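Local coordinates for endoglucanase, glycoside hydrolase family 5 protein (Cytophaga hutchinsonii, PDB 5IHS) that probably hydrolyses internal beta-1,4-glucosidic bonds of cellulose as a TIM-barrel endoglucanase of glycoside hydrolase family 5, at residues 49-53 against 273-279; 220-226 against 248-254. All blocks are in the same frame, centred on the assembly; numbering follows the deposited sequence.

Both contacts join neighbouring strands of one TIM barrel, but at opposite ends of it. Interaction 1 lies where strands 53-57 and 279-284 enter the barrel and close the cylinder; interaction 2 lies where strands 215-221 and 244-249 leave it. Their centres are about 18 Å apart, and interaction 2 is nested in the chain between the segments of interaction 1. Each is largely buried with an exposed fringe. At the entry end, water bridges, a glutamine and an Arg-Asp salt bridge dominate; at the exit end, aromatic rings and a Tyr-Glu pair do. They touch through Tyr279 CD1 and Tyr249 CE1, 3.7 Å apart.

Interaction 1. Residues 49-53 against 273-279; sequences TVQLR and DAHKISY
The first and last strands of the TIM barrel meet here at their N-terminal ends, closing the cylinder. Residues 49-53 run extended into strand 53-57. Helix 262-274 ends in a Schellman motif: Lys276, at phi/psi 53/44, is the C-prime residue, and its N bonds to Asp273 O (3.2 Å). The chain then extends through Ile277 and Ser278 into strand 279-284.

The register is parallel, with Leu52 beside Ser278 (CA-CA 4.7 Å) and Arg53 beside Tyr279 (CA-CA 4.9 Å). Tyr279 N donates to Leu52 O at 3.0 Å, while Ser278 OG (chi1 m) accepts from Leu52 N at 2.8 Å, a side chain standing in for a backbone partner. One water lies 2.8 Å from both Val50 O and Lys276 O and 2.7 Å from Ser278 OG; a second is 3.0 Å from each of the two carbonyl oxygens. At the margin, Thr49 CG2 packs on Lys276 CD at 3.4 Å.

Gln51, with chi1 and chi2 both t, sends NE2 to Ile277 O and to Asp273 OD1, each 2.9 Å away. Arg53 NH2 makes a salt bridge to the same OD1 at 2.9 Å; Lys323 of helix 311-329 pairs with OD2. Arg53 CG makes a CH-pi contact over the face of the Tyr279 ring (chi1 p), 3.8 Å from its centroid. Tyr279 OH, which also bonds to Asp319, accepts from Arg53 NE at 3.0 Å.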
# COMPACT_ATOMS: atom_id res chain seq x y z
N THR A 49 -15.35 -4.74 -10.66
CA THR A 49 -14.73 -5.10 -9.39
C THR A 49 -13.22 -5.05 -9.62
O THR A 49 -12.71 -5.70 -10.54
CB THR A 49 -15.19 -6.47 -8.91
OG1 THR A 49 -16.62 -6.46 -8.78
CG2 THR A 49 -14.57 -6.79 -7.54
N VAL A 50 -12.51 -4.25 -8.83
CA VAL A 50 -11.12 -3.89 -9.10
C VAL A 50 -10.20 -4.58 -8.12
O VAL A 50 -10.45 -4.59 -6.90
CB VAL A 50 -10.94 -2.36 -9.05
CG1 VAL A 50 -9.49 -1.99 -9.29
CG2 VAL A 50 -11.82 -1.67 -10.06
N GLN A 51 -9.10 -5.13 -8.64
CA GLN A 51 -8.00 -5.66 -7.84
C GLN A 51 -6.70 -5.08 -8.40
O GLN A 51 -6.36 -5.33 -9.56
CB GLN A 51 -7.96 -7.18 -7.89
CG GLN A 51 -6.92 -7.77 -6.95
CD GLN A 51 -6.79 -9.26 -7.07
OE1 GLN A 51 -7.45 -9.88 -7.91
NE2 GLN A 51 -5.92 -9.83 -6.27
N LEU A 52 -6.01 -4.30 -7.59
CA LEU A 52 -4.75 -3.67 -7.95
C LEU A 52 -3.59 -4.53 -7.44
O LEU A 52 -3.71 -5.23 -6.43
CB LEU A 52 -4.65 -2.28 -7.33
CG LEU A 52 -5.78 -1.32 -7.73
CD1 LEU A 52 -5.64 0.01 -7.01
CD2 LEU A 52 -5.87 -1.11 -9.24
N ARG A 53 -2.46 -4.48 -8.15
CA ARG A 53 -1.26 -5.15 -7.68
C ARG A 53 -0.07 -4.29 -8.07
O ARG A 53 -0.02 -3.75 -9.18
CB ARG A 53 -1.05 -6.53 -8.32
CG ARG A 53 -2.21 -7.50 -8.26
CD ARG A 53 -1.86 -8.72 -9.11
NE ARG A 53 -2.91 -9.72 -9.07
CZ ARG A 53 -4.00 -9.70 -9.82
NH1 ARG A 53 -4.16 -8.76 -10.74
NH2 ARG A 53 -4.90 -10.65 -9.67
N ASP A 273 -6.29 -13.49 -4.65
CA ASP A 273 -7.00 -13.45 -5.92
C ASP A 273 -8.42 -13.98 -5.77
O ASP A 273 -9.35 -13.46 -6.40
CB ASP A 273 -6.24 -14.27 -6.97
CG ASP A 273 -4.98 -13.57 -7.47
OD1 ASP A 273 -4.80 -12.34 -7.26
OD2 ASP A 273 -4.17 -14.28 -8.11
N ALA A 274 -8.62 -15.01 -4.95
CA ALA A 274 -9.96 -15.56 -4.76
C ALA A 274 -10.91 -14.52 -4.20
O ALA A 274 -12.12 -14.56 -4.49
CB ALA A 274 -9.90 -16.77 -3.82
N HIS A 275 -10.40 -13.58 -3.41
CA HIS A 275 -11.19 -12.54 -2.75
C HIS A 275 -11.01 -11.17 -3.37
O HIS A 275 -11.52 -10.18 -2.85
CB HIS A 275 -10.86 -12.52 -1.25
CG HIS A 275 -11.26 -13.78 -0.57
ND1 HIS A 275 -12.56 -14.02 -0.18
CD2 HIS A 275 -10.57 -14.91 -0.30
CE1 HIS A 275 -12.64 -15.22 0.35
NE2 HIS A 275 -11.44 -15.78 0.29
N LYS A 276 -10.29 -11.09 -4.49
CA LYS A 276 -10.06 -9.84 -5.20
C LYS A 276 -9.47 -8.77 -4.27
O LYS A 276 -9.85 -7.59 -4.33
CB LYS A 276 -11.33 -9.35 -5.90
CG LYS A 276 -11.88 -10.39 -6.87
CD LYS A 276 -13.19 -9.95 -7.48
CE LYS A 276 -13.76 -10.99 -8.46
NZ LYS A 276 -13.50 -12.41 -8.11
N ILE A 277 -8.50 -9.17 -3.46
CA ILE A 277 -7.82 -8.27 -2.52
C ILE A 277 -6.56 -7.72 -3.19
O ILE A 277 -5.72 -8.48 -3.68
CB ILE A 277 -7.47 -9.00 -1.21
CG1 ILE A 277 -8.76 -9.45 -0.51
CG2 ILE A 277 -6.65 -8.09 -0.30
CD1 ILE A 277 -8.53 -10.36 0.70
N SER A 278 -6.44 -6.40 -3.21
CA SER A 278 -5.28 -5.75 -3.80
C SER A 278 -4.04 -5.96 -2.94
O SER A 278 -4.12 -6.09 -1.71
CB SER A 278 -5.56 -4.25 -3.93
OG SER A 278 -6.60 -3.96 -4.86
N TYR A 279 -2.87 -5.94 -3.60
CA TYR A 279 -1.63 -6.23 -2.88
C TYR A 279 -0.41 -5.49 -3.45
O TYR A 279 -0.28 -5.32 -4.66
CB TYR A 279 -1.38 -7.74 -2.79
CG TYR A 279 -1.34 -8.60 -4.04
CD1 TYR A 279 -0.20 -8.67 -4.83
CD2 TYR A 279 -2.40 -9.44 -4.36
CE1 TYR A 279 -0.11 -9.53 -5.91
CE2 TYR A 279 -2.31 -10.32 -5.44
CZ TYR A 279 -1.16 -10.37 -6.20
OH TYR A 279 -1.11 -11.26 -7.26
O HOH W 1 -9.11 -4.91 -4.45
O HOH W 2 -12.25 -5.94 -4.95
O HOH W 3 -8.52 -12.13 -8.98

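Interaction 2. Residues 220-226 against 248-254; sequences HFYPGTH and EYGTCDA
Strands 215-221 and 244-249 run parallel, and their C-terminal ends continue into two loops. His220 lies beside Glu248 (CA-CA 5.3 Å), its ring face over Glu248 CB, 3.4 Å from centroid to carbon. Phe221 (chi1 p) turns to the other face of the sheet, where Tyr249 CB sits 3.5 Å from its ring centroid; Phe221 O accepts from Gly250 N at 3.1 Å. Tyr222 (chi1 m) lays its ring over Gly250, where a CB would clash, and donates from OH to Glu248 OE2 at 2.7 Å. Glu248 lies near the C-terminal end of strand 244-249, the seventh of the barrel, where GH5 enzymes carry their nucleophile, a role this geometry is consistent with. Pro223 leads into a turn in which Tyr222 O accepts from Thr225 N (2.9 Å) and His226 N (2.8 Å). Gly224 N reaches Cys252 O at 2.9 Å, and Thr225 OG1 accepts from Ala254 N at 2.9 Å. His226 ND1 folds back to accept from Tyr222 N at 2.9 Å. Around this, Glu160 bonds to His220 and Arg85 pairs with Glu248; Trp268 of helix 262-274 stacks on Phe221, and Trp282 of strand 279-284 packs against Tyr222 and Glu248.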
# COMPACT_ATOMS: atom_id res chain seq x y z
N HIS A 220 -1.24 -6.88 6.58
CA HIS A 220 0.15 -7.09 6.19
C HIS A 220 0.58 -8.50 6.56
O HIS A 220 0.35 -8.94 7.69
CB HIS A 220 1.08 -6.12 6.90
CG HIS A 220 0.98 -4.72 6.39
ND1 HIS A 220 1.76 -3.69 6.87
CD2 HIS A 220 0.21 -4.19 5.42
CE1 HIS A 220 1.47 -2.58 6.22
NE2 HIS A 220 0.53 -2.87 5.32
N PHE A 221 1.24 -9.19 5.63
CA PHE A 221 1.73 -10.54 5.90
C PHE A 221 3.13 -10.72 5.33
O PHE A 221 3.50 -10.12 4.32
CB PHE A 221 0.77 -11.62 5.36
CG PHE A 221 0.75 -11.73 3.86
CD1 PHE A 221 1.67 -12.53 3.20
CD2 PHE A 221 -0.17 -11.02 3.11
CE1 PHE A 221 1.68 -12.62 1.81
CE2 PHE A 221 -0.16 -11.12 1.72
CZ PHE A 221 0.76 -11.90 1.08
N TYR A 222 3.86 -11.62 5.99
CA TYR A 222 5.21 -12.01 5.61
C TYR A 222 5.20 -13.53 5.67
O TYR A 222 5.15 -14.09 6.79
CB TYR A 222 6.28 -11.38 6.50
CG TYR A 222 6.58 -9.93 6.06
CD1 TYR A 222 5.74 -8.88 6.37
CD2 TYR A 222 7.71 -9.65 5.27
CE1 TYR A 222 5.99 -7.59 5.90
CE2 TYR A 222 7.96 -8.37 4.81
CZ TYR A 222 7.11 -7.34 5.13
OH TYR A 222 7.40 -6.09 4.65
N PRO A 223 5.20 -14.23 4.53
CA PRO A 223 4.83 -15.66 4.50
C PRO A 223 5.84 -16.60 5.13
O PRO A 223 5.50 -17.77 5.36
CB PRO A 223 4.69 -15.95 3.00
CG PRO A 223 5.59 -14.94 2.36
CD PRO A 223 5.45 -13.70 3.18
N GLY A 224 7.06 -16.16 5.41
CA GLY A 224 7.95 -16.97 6.22
C GLY A 224 7.49 -17.09 7.66
O GLY A 224 7.91 -18.02 8.36
N THR A 225 6.63 -16.18 8.09
CA THR A 225 6.09 -16.12 9.44
C THR A 225 4.59 -16.38 9.49
O THR A 225 4.11 -17.07 10.39
CB THR A 225 6.37 -14.72 10.02
OG1 THR A 225 7.77 -14.44 9.94
CG2 THR A 225 5.90 -14.63 11.48
N HIS A 226 3.85 -15.83 8.53
CA HIS A 226 2.39 -15.80 8.57
C HIS A 226 1.83 -16.73 7.51
O HIS A 226 2.10 -16.55 6.31
CB HIS A 226 1.89 -14.39 8.31
CG HIS A 226 2.49 -13.38 9.22
ND1 HIS A 226 3.08 -12.22 8.76
CD2 HIS A 226 2.63 -13.37 10.57
CE1 HIS A 226 3.53 -11.53 9.79
NE2 HIS A 226 3.27 -12.20 10.90
N GLU A 248 0.99 -3.92 2.10
CA GLU A 248 2.37 -4.37 2.20
C GLU A 248 2.39 -5.86 2.47
O GLU A 248 1.72 -6.35 3.39
CB GLU A 248 3.08 -3.64 3.35
CG GLU A 248 4.57 -3.79 3.33
CD GLU A 248 5.22 -3.18 4.57
OE1 GLU A 248 5.02 -1.96 4.81
OE2 GLU A 248 5.91 -3.93 5.29
N TYR A 249 3.21 -6.59 1.71
CA TYR A 249 3.51 -7.98 2.03
C TYR A 249 4.93 -8.26 1.58
O TYR A 249 5.45 -7.62 0.67
CB TYR A 249 2.52 -8.98 1.37
CG TYR A 249 2.76 -9.14 -0.11
CD1 TYR A 249 2.22 -8.23 -1.01
CD2 TYR A 249 3.54 -10.18 -0.61
CE1 TYR A 249 2.48 -8.33 -2.37
CE2 TYR A 249 3.80 -10.28 -1.98
CZ TYR A 249 3.28 -9.35 -2.85
OH TYR A 249 3.57 -9.46 -4.18
N GLY A 250 5.55 -9.25 2.21
CA GLY A 250 6.84 -9.74 1.79
C GLY A 250 6.77 -11.15 1.21
O GLY A 250 5.72 -11.77 1.11
N THR A 251 7.95 -11.66 0.85
CA THR A 251 8.11 -13.04 0.41
C THR A 251 8.87 -13.89 1.43
O THR A 251 9.19 -15.05 1.15
CB THR A 251 8.86 -13.08 -0.92
OG1 THR A 251 10.14 -12.49 -0.71
CG2 THR A 251 8.09 -12.35 -2.02
N CYS A 252 9.18 -13.33 2.59
CA CYS A 252 10.15 -13.92 3.51
C CYS A 252 9.59 -13.82 4.92
O CYS A 252 8.40 -13.58 5.14
CB CYS A 252 11.50 -13.21 3.33
SG CYS A 252 11.43 -11.44 3.55
N ASP A 253 10.44 -13.99 5.93
CA ASP A 253 9.85 -13.82 7.25
C ASP A 253 9.70 -12.33 7.60
O ASP A 253 10.14 -11.42 6.89
CB ASP A 253 10.53 -14.68 8.31
CG ASP A 253 11.91 -14.27 8.56
OD1 ASP A 253 12.16 -13.06 8.48
OD2 ASP A 253 12.75 -15.16 8.84
N ALA A 254 9.00 -12.10 8.71
CA ALA A 254 8.52 -10.77 9.05
C ALA A 254 9.63 -9.79 9.37
O ALA A 254 9.38 -8.59 9.37
CB ALA A 254 7.54 -10.87 10.22